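Local coordinates for helix-turn-helix domain-containing protein (Shewanella amazonensis SB2B, PDB 3KE2) that is of unknown function but carries a winged helix-turn-helix fold, which suggests that it may bind DNA, at residues Val67-Glu71 with Arg72-Gly76; Ser88-Met91 with Asp92-Asp96. All blocks are in the same frame, centred on the assembly; numbering follows the deposited sequence.

Contact 1 of 2, residues Val67-Glu71 with Arg72-Gly76; sequences VQDGE and RHNAG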
# COMPACT_ATOMS: atom_id res chain seq x y z
N VAL A 67 17.74 1.47 14.47
CA VAL A 67 19.16 1.77 14.56
C VAL A 67 19.61 2.46 15.83
O VAL A 67 18.96 3.34 16.30
CB VAL A 67 19.51 2.74 13.41
CG1 VAL A 67 21.00 3.05 13.38
CG2 VAL A 67 19.03 2.17 12.08
N GLN A 68 20.77 2.07 16.33
CA GLN A 68 21.38 2.68 17.50
C GLN A 68 22.79 3.11 17.21
O GLN A 68 23.37 2.70 16.22
CB GLN A 68 21.52 1.67 18.63
CG GLN A 68 20.26 1.06 19.11
CD GLN A 68 20.51 0.08 20.23
OE1 GLN A 68 20.36 -1.14 20.05
NE2 GLN A 68 20.95 0.60 21.36
N ASP A 69 23.35 3.92 18.11
CA ASP A 69 24.75 4.33 18.06
C ASP A 69 25.58 3.06 18.24
O ASP A 69 25.10 2.07 18.79
CB ASP A 69 25.10 5.31 19.20
CG ASP A 69 24.64 4.78 20.59
OD1 ASP A 69 23.42 4.37 20.69
OD2 ASP A 69 25.44 4.74 21.58
N GLY A 70 26.84 3.12 17.84
CA GLY A 70 27.74 2.00 17.97
C GLY A 70 27.94 1.49 19.38
O GLY A 70 28.03 0.27 19.59
N GLU A 71 28.03 2.41 20.35
CA GLU A 71 28.20 2.03 21.75
C GLU A 71 26.90 1.51 22.39
O GLU A 71 26.91 1.09 23.54
CB GLU A 71 28.73 3.20 22.57
CG GLU A 71 30.06 3.75 22.08
CD GLU A 71 30.66 4.81 23.02
OE1 GLU A 71 30.99 4.51 24.20
OE2 GLU A 71 30.86 5.95 22.54
N ARG A 72 25.79 1.58 21.65
CA ARG A 72 24.50 1.02 22.09
C ARG A 72 24.06 1.45 23.48
O ARG A 72 23.60 0.62 24.28
CB ARG A 72 24.54 -0.52 22.02
CG ARG A 72 24.76 -1.08 20.59
CD ARG A 72 25.29 -2.52 20.63
NE ARG A 72 24.33 -3.48 21.12
CZ ARG A 72 24.59 -4.77 21.30
NH1 ARG A 72 25.81 -5.25 21.09
NH2 ARG A 72 23.64 -5.57 21.73
N HIS A 73 24.24 2.73 23.76
CA HIS A 73 23.80 3.30 25.03
C HIS A 73 22.56 4.17 24.81
O HIS A 73 21.68 4.24 25.66
CB HIS A 73 24.93 4.07 25.73
CG HIS A 73 26.09 3.21 26.14
ND1 HIS A 73 27.39 3.46 25.75
CD2 HIS A 73 26.13 2.06 26.87
CE1 HIS A 73 28.19 2.53 26.26
NE2 HIS A 73 27.45 1.66 26.93
N ASN A 74 22.48 4.80 23.65
CA ASN A 74 21.34 5.64 23.32
C ASN A 74 20.14 4.83 22.90
O ASN A 74 20.25 3.63 22.61
CB ASN A 74 21.70 6.61 22.21
CG ASN A 74 22.87 7.54 22.59
OD1 ASN A 74 23.31 7.61 23.77
ND2 ASN A 74 23.38 8.24 21.59
N ALA A 75 18.98 5.49 22.93
CA ALA A 75 17.75 4.84 22.54
C ALA A 75 17.82 4.82 21.01
O ALA A 75 18.37 5.73 20.39
CB ALA A 75 16.53 5.60 23.06
N GLY A 76 17.33 3.78 20.39
CA GLY A 76 17.43 3.75 18.95
C GLY A 76 16.34 4.54 18.27
O GLY A 76 15.51 5.16 18.92
O HOH W 1 21.70 -3.09 21.85
O HOH W 2 20.83 5.98 19.06
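D69 lays its carboxylate across the loop onto the backbone amides of H73 and N74, inside the connection that joins strand 63-67 to strand 77-82, the position of a wing in a winged-helix domain. With CG set between its own backbone N and carbonyl carbon (chi1 51°), the side chain reaches across the loop rather than out of it. From CB, which passes 4.2 Å from N74 ND2, it leads to CG and then divides. D69 OD1 accepts the amide of N74 at 3.1 Å, N to OD1, on its syn side, somewhat out of the carboxylate plane. D69 OD2 takes the amide of H73, N to OD2 3.2 Å, also syn and almost straight at 174°. The side-chain amide of N74 lies stacked on this carboxylate, the two planes 24° apart.

Behind this grip the chain makes a type I turn from D69 to R72, closed by R72 N on D69 O at 3.0 Å. R72 itself has positive phi and psi, which swings the chain round toward H73. Over the face of the H73 ring, near its centre, sits E71 O. Q68, extended beyond CG, lays NE2 near N74 O in a weak bond, while a water donates to Q68 OE1 (3.0 Å from the water O) and accepts from R72 NE (2.8 Å from the water O).

Two consecutive amides thus share one carboxylate, an oxygen each, which fixes its rotation; their N-H dipoles would be expected to stabilise the negative charge and lower the pKa of D69, although the loop lies at the surface.

Contact 2 of 2, residues Ser88-Met91 with Asp92-Asp96; sequences SAWM and DTHVD
W90 and H94, one turn apart near the start of helix 88-102, stack with an offset: the centroids of the six-membered ring of W90 and the imidazole of H94 are 4.2 Å apart and the planes 11° from parallel. H94 ND1 hangs over the middle of the indole, while W90 CE2 lies over the imidazole nearer its rim. The CB of H94 adds a CH-pi contact, 4.2 Å from the centroid of the six-membered ring of W90 and over the same indole face.

Hydrogen bonds set the imidazole in place. W90 O receives H94 N at 3.3 Å and H94 ND1 at 3.1 Å, the latter tilted 31° from the carbonyl plane. The carbonyl oxygen meets the imidazole at its edge. With CG of H94 beside its own backbone N (chi1 -63°), ND1 can turn back to the preceding turn. A weaker set surrounds A89 O, which takes long bonds from both T93 N and T93 OG1.

Apolar packing lies on another side of the helix, where the side chains of the selenomethionine M91 and of V95 lie together, the exact placing of M91 CE being doubtful, and both face helix 14-31 through H27.

Donating to W90 O implies a proton on ND1 of H94; that bond and the stack together restrain the imidazole's rotation, and W90, which it stacks on, also packs against G84 of the second subunit.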
# COMPACT_ATOMS: atom_id res chain seq x y z
N SER A 88 6.95 7.61 -1.56
CA SER A 88 7.05 8.50 -0.42
C SER A 88 6.51 9.89 -0.75
O SER A 88 5.87 10.52 0.08
CB SER A 88 8.50 8.60 0.04
OG SER A 88 9.28 9.21 -0.96
N ALA A 89 6.76 10.37 -1.98
CA ALA A 89 6.31 11.70 -2.41
C ALA A 89 4.78 11.88 -2.33
O ALA A 89 4.28 12.99 -2.17
CB ALA A 89 6.80 11.98 -3.82
N TRP A 90 4.06 10.78 -2.47
CA TRP A 90 2.60 10.84 -2.43
C TRP A 90 2.12 11.30 -1.07
O TRP A 90 1.28 12.17 -0.97
CB TRP A 90 2.01 9.46 -2.75
CG TRP A 90 0.53 9.46 -2.86
CD1 TRP A 90 -0.20 9.67 -3.98
CD2 TRP A 90 -0.41 9.23 -1.80
NE1 TRP A 90 -1.55 9.58 -3.69
CE2 TRP A 90 -1.70 9.32 -2.36
CE3 TRP A 90 -0.29 8.96 -0.45
CZ2 TRP A 90 -2.86 9.15 -1.60
CZ3 TRP A 90 -1.44 8.79 0.31
CH2 TRP A 90 -2.71 8.89 -0.27
N MSE A 91 2.65 10.71 -0.01
CA MSE A 91 2.24 11.12 1.34
C MSE A 91 2.53 12.63 1.55
O MSE A 91 1.74 13.33 2.19
CB MSE A 91 2.89 10.25 2.42
CG MSE A 91 2.37 10.62 3.78
SE MSE A 91 0.49 10.23 3.97
CE MSE A 91 -0.04 11.71 4.93
N ASP A 92 3.64 13.12 0.98
CA ASP A 92 4.02 14.56 1.09
C ASP A 92 2.86 15.47 0.70
O ASP A 92 2.58 16.49 1.34
CB ASP A 92 5.21 14.91 0.20
CG ASP A 92 6.50 14.21 0.61
OD1 ASP A 92 6.56 13.54 1.66
OD2 ASP A 92 7.49 14.34 -0.13
N THR A 93 2.18 15.08 -0.34
CA THR A 93 1.07 15.83 -0.87
C THR A 93 -0.21 15.69 -0.08
O THR A 93 -0.98 16.64 -0.01
CB THR A 93 0.79 15.34 -2.32
OG1 THR A 93 2.01 15.42 -3.09
CG2 THR A 93 -0.38 16.12 -3.01
N HIS A 94 -0.42 14.53 0.55
CA HIS A 94 -1.70 14.25 1.24
C HIS A 94 -1.66 14.22 2.78
O HIS A 94 -2.65 13.82 3.42
CB HIS A 94 -2.25 12.90 0.67
CG HIS A 94 -2.58 12.93 -0.81
ND1 HIS A 94 -1.61 12.89 -1.80
CD2 HIS A 94 -3.77 12.97 -1.46
CE1 HIS A 94 -2.19 12.95 -2.99
NE2 HIS A 94 -3.50 12.99 -2.81
N VAL A 95 -0.58 14.70 3.38
CA VAL A 95 -0.43 14.64 4.85
C VAL A 95 -1.62 15.19 5.65
O VAL A 95 -2.14 14.50 6.52
CB VAL A 95 0.84 15.39 5.36
CG1 VAL A 95 1.00 15.18 6.88
CG2 VAL A 95 2.07 14.93 4.64
N ASP A 96 -2.02 16.42 5.39
CA ASP A 96 -3.11 17.04 6.15
C ASP A 96 -4.38 16.19 6.10
O ASP A 96 -5.04 15.94 7.12
CB ASP A 96 -3.42 18.45 5.62
CG ASP A 96 -2.27 19.46 5.80
OD1 ASP A 96 -1.11 19.07 6.08
OD2 ASP A 96 -2.55 20.67 5.62

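Overall arrangement
From the N terminus, helices 14-31, 36-43 and 47-55 come before either contact. Contact 1 then closes the loop between antiparallel strands 63-67 and 77-82, just beyond the backbone bonds that pair V67 with Y77. After the second strand the chain enters helix 88-102, whose opening turns contain contact 2 and rest on helix 14-31 from the chain's beginning. The two contacts follow in series, neither nesting nor crossing. The centres of contact 1 and contact 2 are about 30 Å apart, on opposite sides of the chain's centre. The nearest atoms of contact 1 and contact 2 are about 17 Å apart. One shapes the hairpin tip; the other ties the start of helix 88-102 to helix 14-31 and, through W90, touches the second subunit.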